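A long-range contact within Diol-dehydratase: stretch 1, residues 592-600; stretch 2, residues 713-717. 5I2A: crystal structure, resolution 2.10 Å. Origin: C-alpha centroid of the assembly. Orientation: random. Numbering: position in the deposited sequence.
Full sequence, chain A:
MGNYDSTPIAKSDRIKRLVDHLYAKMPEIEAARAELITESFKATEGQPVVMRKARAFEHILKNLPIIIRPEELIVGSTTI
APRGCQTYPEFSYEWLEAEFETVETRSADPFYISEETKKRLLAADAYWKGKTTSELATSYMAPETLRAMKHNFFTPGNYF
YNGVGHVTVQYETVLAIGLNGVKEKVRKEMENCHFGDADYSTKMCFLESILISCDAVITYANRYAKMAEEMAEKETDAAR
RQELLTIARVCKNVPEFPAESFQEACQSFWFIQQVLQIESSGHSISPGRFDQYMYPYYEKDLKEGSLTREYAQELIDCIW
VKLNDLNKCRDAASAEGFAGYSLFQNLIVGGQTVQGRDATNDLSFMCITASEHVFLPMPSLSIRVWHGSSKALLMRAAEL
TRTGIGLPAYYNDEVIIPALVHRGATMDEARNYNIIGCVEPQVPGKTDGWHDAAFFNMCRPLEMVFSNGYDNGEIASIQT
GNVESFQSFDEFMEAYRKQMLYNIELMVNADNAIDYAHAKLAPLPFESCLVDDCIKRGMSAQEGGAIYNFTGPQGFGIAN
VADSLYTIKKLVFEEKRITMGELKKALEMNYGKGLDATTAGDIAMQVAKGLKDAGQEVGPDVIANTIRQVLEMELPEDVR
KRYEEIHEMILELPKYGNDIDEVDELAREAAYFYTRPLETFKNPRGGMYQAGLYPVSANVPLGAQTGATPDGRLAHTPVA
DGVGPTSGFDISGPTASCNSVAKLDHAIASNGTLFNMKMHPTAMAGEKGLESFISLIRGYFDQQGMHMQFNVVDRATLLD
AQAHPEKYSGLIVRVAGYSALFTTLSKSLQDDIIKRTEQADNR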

# COMPACT_ATOMS: atom_id res chain seq x y z
N GLY A 592 -42.08 29.74 -17.42
CA GLY A 592 -42.85 30.86 -16.91
C GLY A 592 -43.60 30.56 -15.62
O GLY A 592 -44.47 31.32 -15.24
N LYS A 593 -43.24 29.48 -14.93
CA LYS A 593 -43.96 29.10 -13.72
C LYS A 593 -43.37 29.70 -12.45
O LYS A 593 -43.85 29.42 -11.35
CB LYS A 593 -44.01 27.57 -13.59
CG LYS A 593 -44.60 26.86 -14.80
CD LYS A 593 -46.11 26.99 -14.83
CE LYS A 593 -46.68 26.32 -16.07
NZ LYS A 593 -48.17 26.21 -16.01
N GLY A 594 -42.33 30.51 -12.57
CA GLY A 594 -41.72 31.11 -11.40
C GLY A 594 -40.34 30.56 -11.09
O GLY A 594 -40.05 29.39 -11.33
N LEU A 595 -39.47 31.42 -10.57
CA LEU A 595 -38.12 30.99 -10.21
C LEU A 595 -38.06 30.84 -8.70
O LEU A 595 -38.74 31.56 -7.98
CB LEU A 595 -37.09 32.00 -10.70
CG LEU A 595 -37.18 32.36 -12.18
CD1 LEU A 595 -36.13 33.42 -12.52
CD2 LEU A 595 -37.02 31.14 -13.09
N ASP A 596 -37.28 29.88 -8.22
CA ASP A 596 -37.34 29.50 -6.81
C ASP A 596 -36.08 29.90 -6.04
O ASP A 596 -35.20 30.55 -6.57
CB ASP A 596 -37.58 27.99 -6.68
CG ASP A 596 -36.47 27.14 -7.32
OD1 ASP A 596 -35.43 27.68 -7.72
OD2 ASP A 596 -36.65 25.91 -7.41
N ALA A 597 -36.01 29.46 -4.79
CA ALA A 597 -34.90 29.78 -3.91
C ALA A 597 -33.57 29.26 -4.46
O ALA A 597 -32.54 29.92 -4.34
CB ALA A 597 -35.15 29.21 -2.53
N THR A 598 -33.61 28.07 -5.07
CA THR A 598 -32.39 27.49 -5.63
C THR A 598 -31.87 28.37 -6.76
O THR A 598 -30.69 28.68 -6.82
CB THR A 598 -32.62 26.04 -6.14
OG1 THR A 598 -33.03 25.22 -5.04
CG2 THR A 598 -31.34 25.46 -6.72
N THR A 599 -32.75 28.78 -7.65
CA THR A 599 -32.33 29.65 -8.74
C THR A 599 -31.87 31.02 -8.20
O THR A 599 -30.88 31.58 -8.66
CB THR A 599 -33.45 29.83 -9.75
OG1 THR A 599 -33.76 28.55 -10.31
CG2 THR A 599 -33.02 30.76 -10.88
N ALA A 600 -32.58 31.54 -7.21
CA ALA A 600 -32.20 32.80 -6.59
C ALA A 600 -30.77 32.72 -6.07
O ALA A 600 -29.95 33.57 -6.38
CB ALA A 600 -33.16 33.16 -5.48
N ARG A 713 -41.04 18.56 -17.15
CA ARG A 713 -40.75 18.56 -15.73
C ARG A 713 -40.28 19.95 -15.29
O ARG A 713 -39.43 20.55 -15.95
CB ARG A 713 -39.70 17.49 -15.44
CG ARG A 713 -39.28 17.37 -14.00
CD ARG A 713 -38.08 16.41 -13.80
NE ARG A 713 -37.26 17.01 -12.77
CZ ARG A 713 -36.37 17.96 -13.01
NH1 ARG A 713 -36.14 18.36 -14.25
NH2 ARG A 713 -35.71 18.51 -12.01
N LEU A 714 -40.81 20.46 -14.19
CA LEU A 714 -40.43 21.79 -13.72
C LEU A 714 -39.12 21.75 -12.95
O LEU A 714 -38.72 20.70 -12.43
CB LEU A 714 -41.53 22.40 -12.84
CG LEU A 714 -42.90 22.55 -13.52
CD1 LEU A 714 -43.89 23.30 -12.61
CD2 LEU A 714 -42.77 23.23 -14.87
N ALA A 715 -38.45 22.89 -12.88
CA ALA A 715 -37.15 23.02 -12.23
C ALA A 715 -37.14 22.50 -10.79
O ALA A 715 -38.04 22.79 -9.99
CB ALA A 715 -36.70 24.47 -12.26
N HIS A 716 -36.11 21.71 -10.49
CA HIS A 716 -35.77 21.25 -9.14
C HIS A 716 -36.78 20.28 -8.53
O HIS A 716 -36.69 19.95 -7.36
CB HIS A 716 -35.56 22.47 -8.23
CG HIS A 716 -34.62 23.47 -8.82
ND1 HIS A 716 -34.88 24.82 -8.84
CD2 HIS A 716 -33.44 23.30 -9.48
CE1 HIS A 716 -33.90 25.45 -9.47
NE2 HIS A 716 -33.01 24.55 -9.87
N THR A 717 -37.71 19.78 -9.35
CA THR A 717 -38.60 18.70 -8.91
C THR A 717 -37.90 17.35 -9.10
O THR A 717 -36.87 17.30 -9.78
CB THR A 717 -39.94 18.73 -9.67
OG1 THR A 717 -39.70 18.47 -11.06
CG2 THR A 717 -40.65 20.11 -9.48

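The most unusual feature of this contact is a very short hydrogen bond between a histidine and the aspartate that caps a helix. H716 ND1 donates to D596 OD2 across 2.5 Å, with an N-H...acceptor angle of 162°, so the bond is both short and nearly straight. The same carboxylate has work to do within its own stretch. D596 sits at the N-cap position, directly before the helix that begins at A597, and its OD1 accepts from T599 N at 2.9 Å and 167°. One aspartate thus closes the start of the helix through one oxygen and holds the distant stretch through the other, although OD1 also lies 3.1 Å from H716 ND1. Its chi1 of 61° (p) is the rotamer in which both bonds form. The first turn is secured further by the backbone bond from A600 N to D596 O, 2.9 Å.

The imidazole is contacted around its edge and over one face. D596 OD2 lies near the ring plane, as an acceptor for an in-plane N-H must. T599 OG1 is also at the edge, 3.2 Å from H716 CE1, the carbon next to ND1. Over the face stands T598, whose CB is 3.8 Å from the centroid of the H716 ring and 22° off its normal, a CH-pi arrangement; the closest atom pair, T598 CB to H716 CE1, is 3.6 Å. Three residues from the start of the helix therefore meet one ring, and H716 accordingly has 82 Å² covered by the other stretch, the largest share of any residue in the contact.

The backbone of the second stretch presents this ring from a type II beta turn running from L714 to T717. H716 occupies its third position with phi/psi of 68/11, the positive phi expected there, and its CA-to-CB bond points toward the first stretch. The closing backbone bond, T717 N to L714 O, is weak at 3.4 Å, but T717 OG1 also donates to L714 O at 2.8 Å. R713 reinforces the far end of the turn, with NE and NH2 donating to T717 O at 3.0 and 2.8 Å.

Away from the histidine, the contact thins to an apolar touch: K593 CG meets L714 CD2 at 4.1 Å. The lysine's CA-to-CB bond points toward the second stretch, but its end leads away, leaving the aliphatic part to pack against leucine. In all, 236 Å² is buried, summed over both sides, across a sequence separation of at least 117 residues.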